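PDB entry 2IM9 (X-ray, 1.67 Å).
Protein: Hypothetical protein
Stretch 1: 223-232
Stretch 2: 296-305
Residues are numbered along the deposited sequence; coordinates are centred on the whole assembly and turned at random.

Stretch 1 (223-232) PFTALFSENK
Stretch 2, residues 296-305: LIDYLDKARS

A short helix, 224-227, packs against the helix of the second stretch, burying 429 Å² between residues of one chain that touch only at sequence separations of 69 or more. Pro223 (phi/psi -76/152) is the N-cap; its O accepts from Ala226 N and Leu227 N, both at 3.0 Å. Phe228 (-126/35) leaves helical geometry, although its N still bonds Phe224 O at 2.8 Å, and Glu230 and Asn231 follow with positive phi (58/24 and 59/31). In register, CA of Phe224 lies 6.8 Å from CA of Arg304, CA of Phe228 7.8 Å from CA of Asp301, and CA of Leu227 8.9 Å from CA of Ile297.

The CA-to-CB bonds of Phe224, Leu227 and Phe228 all point toward the second stretch, each residue with chi1 m. Phe224 (-67°, chi2 -31°) places CE1 3.9 Å from Leu300 CD2 and CZ 4.2 Å from Ala303 CB, with Leu300 O over one ring face. Leu300 (m, t) also sends CD1 to within 4.3 Å of Leu227 CD1 (Leu227 likewise m, t). The Phe228 ring (-64°, chi2 -84°) reaches the helix with its tip: CZ is 3.6 Å from Asp301 N, CE2 is 3.9 Å from Leu300 CB, CE1 is 4.3 Å from Ile297 CG2, and Ile297 O sits at its edge, 3.7 Å from CZ.

Arg304 (m, t, p, chi4 -160°) starts sideways, but its end comes nearer the first stretch. Its CD lies over the Phe228 face, 3.8 Å from the centroid and 19° off the normal, a CH-pi contact; Phe228 CB covers one guanidinium face, 3.6 Å from Arg304 NE. Asn231 OD1 (chi1 -155°, chi2 45°) lies at the guanidinium edge and accepts from Arg304 NH2 at 2.7 Å and Arg304 NH1 at 2.9 Å. Asp301 (chi1 t, chi2 59°), in the same stretch as Arg304, forms a salt bridge with it, Arg304 NH1 to Asp301 OD1, 2.8 Å, so NH1 is shared between Asp301 and Asn231.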

# COMPACT_ATOMS: atom_id res chain seq x y z
N PRO A 223 -10.30 -6.15 -15.66
CA PRO A 223 -10.21 -7.61 -15.61
C PRO A 223 -9.17 -8.20 -16.57
O PRO A 223 -8.90 -7.61 -17.63
CB PRO A 223 -11.61 -8.04 -16.07
CG PRO A 223 -12.03 -6.99 -16.97
CD PRO A 223 -11.51 -5.71 -16.38
N PHE A 224 -8.63 -9.36 -16.21
CA PHE A 224 -7.68 -10.06 -17.07
C PHE A 224 -8.33 -10.49 -18.38
O PHE A 224 -7.64 -10.62 -19.40
CB PHE A 224 -7.06 -11.28 -16.37
CG PHE A 224 -6.16 -10.94 -15.22
CD1 PHE A 224 -5.42 -9.76 -15.20
CD2 PHE A 224 -6.03 -11.83 -14.14
CE1 PHE A 224 -4.58 -9.46 -14.13
CE2 PHE A 224 -5.19 -11.55 -13.09
CZ PHE A 224 -4.47 -10.35 -13.06
N THR A 225 -9.64 -10.69 -18.36
CA THR A 225 -10.36 -11.03 -19.59
C THR A 225 -10.24 -9.90 -20.63
O THR A 225 -10.37 -10.15 -21.85
CB THR A 225 -11.85 -11.32 -19.32
OG1 THR A 225 -12.44 -10.19 -18.67
CG2 THR A 225 -11.98 -12.56 -18.46
N ALA A 226 -9.99 -8.68 -20.16
CA ALA A 226 -9.77 -7.53 -21.04
C ALA A 226 -8.28 -7.35 -21.35
O ALA A 226 -7.89 -7.18 -22.49
CB ALA A 226 -10.35 -6.26 -20.42
N LEU A 227 -7.46 -7.40 -20.31
CA LEU A 227 -6.03 -7.14 -20.45
C LEU A 227 -5.33 -8.21 -21.26
O LEU A 227 -4.28 -7.96 -21.85
CB LEU A 227 -5.37 -7.03 -19.08
CG LEU A 227 -5.68 -5.77 -18.27
CD1 LEU A 227 -5.11 -5.95 -16.87
CD2 LEU A 227 -5.07 -4.53 -18.92
N PHE A 228 -5.92 -9.41 -21.28
CA PHE A 228 -5.39 -10.52 -22.05
C PHE A 228 -6.44 -11.10 -22.98
O PHE A 228 -6.47 -12.32 -23.19
CB PHE A 228 -4.80 -11.58 -21.13
CG PHE A 228 -3.62 -11.09 -20.36
CD1 PHE A 228 -2.35 -11.11 -20.92
CD2 PHE A 228 -3.81 -10.53 -19.10
CE1 PHE A 228 -1.26 -10.62 -20.22
CE2 PHE A 228 -2.71 -10.03 -18.38
CZ PHE A 228 -1.44 -10.07 -18.95
N SER A 229 -7.31 -10.25 -23.51
CA SER A 229 -8.28 -10.70 -24.52
C SER A 229 -7.55 -11.41 -25.66
O SER A 229 -6.45 -11.00 -26.06
CB SER A 229 -9.09 -9.52 -25.07
OG SER A 229 -8.23 -8.56 -25.67
N GLU A 230 -8.15 -12.49 -26.17
CA GLU A 230 -7.51 -13.32 -27.21
C GLU A 230 -6.15 -13.90 -26.78
O GLU A 230 -5.31 -14.23 -27.63
CB GLU A 230 -7.38 -12.55 -28.53
CG GLU A 230 -8.70 -12.14 -29.17
N ASN A 231 -5.94 -14.02 -25.47
CA ASN A 231 -4.71 -14.62 -24.90
C ASN A 231 -3.43 -13.88 -25.32
O ASN A 231 -2.37 -14.49 -25.45
CB ASN A 231 -4.62 -16.13 -25.23
CG ASN A 231 -3.76 -16.91 -24.23
OD1 ASN A 231 -3.88 -16.74 -23.00
ND2 ASN A 231 -2.91 -17.79 -24.74
N LYS A 232 -3.55 -12.57 -25.54
CA LYS A 232 -2.39 -11.74 -25.81
C LYS A 232 -2.53 -10.44 -25.00
O LYS A 232 -3.64 -10.03 -24.70
CB LYS A 232 -2.23 -11.48 -27.31
CG LYS A 232 -3.28 -10.60 -27.97
CD LYS A 232 -3.02 -10.56 -29.49
CE LYS A 232 -3.95 -9.60 -30.23
NZ LYS A 232 -3.67 -9.56 -31.71
N LEU A 296 5.31 -5.65 -15.95
CA LEU A 296 3.92 -5.73 -15.46
C LEU A 296 3.12 -6.74 -16.29
O LEU A 296 2.35 -7.52 -15.75
CB LEU A 296 3.23 -4.35 -15.42
CG LEU A 296 1.74 -4.43 -14.99
CD1 LEU A 296 1.58 -4.80 -13.49
CD2 LEU A 296 0.94 -3.18 -15.34
N ILE A 297 3.31 -6.72 -17.60
CA ILE A 297 2.63 -7.69 -18.48
C ILE A 297 2.96 -9.13 -18.07
O ILE A 297 2.05 -9.94 -17.86
CB ILE A 297 2.94 -7.43 -19.98
CG1 ILE A 297 2.30 -6.10 -20.42
CG2 ILE A 297 2.43 -8.60 -20.84
CD1 ILE A 297 2.76 -5.61 -21.79
N ASP A 298 4.24 -9.45 -17.91
CA ASP A 298 4.65 -10.80 -17.50
C ASP A 298 4.12 -11.18 -16.11
O ASP A 298 3.67 -12.30 -15.91
CB ASP A 298 6.17 -10.93 -17.50
CG ASP A 298 6.76 -10.84 -18.89
OD1 ASP A 298 5.98 -10.90 -19.89
OD2 ASP A 298 8.01 -10.73 -18.97
N TYR A 299 4.18 -10.23 -15.17
CA TYR A 299 3.70 -10.45 -13.81
C TYR A 299 2.22 -10.84 -13.82
O TYR A 299 1.79 -11.83 -13.19
CB TYR A 299 3.93 -9.18 -12.98
CG TYR A 299 3.43 -9.29 -11.57
CD1 TYR A 299 4.24 -9.81 -10.56
CD2 TYR A 299 2.14 -8.86 -11.24
CE1 TYR A 299 3.78 -9.91 -9.25
CE2 TYR A 299 1.66 -8.98 -9.94
CZ TYR A 299 2.48 -9.50 -8.96
OH TYR A 299 2.00 -9.59 -7.67
N LEU A 300 1.41 -10.07 -14.54
CA LEU A 300 -0.02 -10.30 -14.58
C LEU A 300 -0.35 -11.56 -15.38
O LEU A 300 -1.30 -12.26 -15.05
CB LEU A 300 -0.77 -9.08 -15.15
CG LEU A 300 -0.65 -7.82 -14.29
CD1 LEU A 300 -1.39 -6.66 -14.92
CD2 LEU A 300 -1.18 -8.05 -12.87
N ASP A 301 0.44 -11.85 -16.41
CA ASP A 301 0.21 -13.05 -17.20
C ASP A 301 0.35 -14.30 -16.31
O ASP A 301 -0.48 -15.22 -16.38
CB ASP A 301 1.17 -13.12 -18.39
CG ASP A 301 0.90 -14.33 -19.27
OD1 ASP A 301 -0.23 -14.46 -19.79
OD2 ASP A 301 1.82 -15.16 -19.42
N LYS A 302 1.37 -14.30 -15.46
CA LYS A 302 1.57 -15.37 -14.47
C LYS A 302 0.46 -15.37 -13.42
O LYS A 302 0.05 -16.43 -12.95
CB LYS A 302 2.93 -15.22 -13.78
CG LYS A 302 4.12 -15.36 -14.71
CD LYS A 302 5.41 -15.06 -13.97
CE LYS A 302 6.64 -15.23 -14.87
NZ LYS A 302 6.77 -14.13 -15.88
N ALA A 303 -0.03 -14.18 -13.05
CA ALA A 303 -1.09 -14.07 -12.04
C ALA A 303 -2.43 -14.60 -12.54
O ALA A 303 -3.26 -15.02 -11.73
CB ALA A 303 -1.22 -12.62 -11.55
N ARG A 304 -2.62 -14.60 -13.86
CA ARG A 304 -3.84 -15.11 -14.51
C ARG A 304 -4.24 -16.52 -14.08
O ARG A 304 -5.43 -16.84 -14.06
CB ARG A 304 -3.68 -15.16 -16.03
CG ARG A 304 -3.76 -13.86 -16.75
CD ARG A 304 -3.20 -14.03 -18.16
NE ARG A 304 -4.23 -14.48 -19.09
CZ ARG A 304 -4.01 -15.07 -20.27
NH1 ARG A 304 -2.78 -15.34 -20.69
NH2 ARG A 304 -5.05 -15.41 -21.01
N SER A 305 -3.26 -17.36 -13.80
CA SER A 305 -3.52 -18.76 -13.47
C SER A 305 -4.14 -18.91 -12.07
O SER A 305 -4.68 -19.96 -11.72
CB SER A 305 -2.26 -19.62 -13.62
OG SER A 305 -1.18 -19.09 -12.87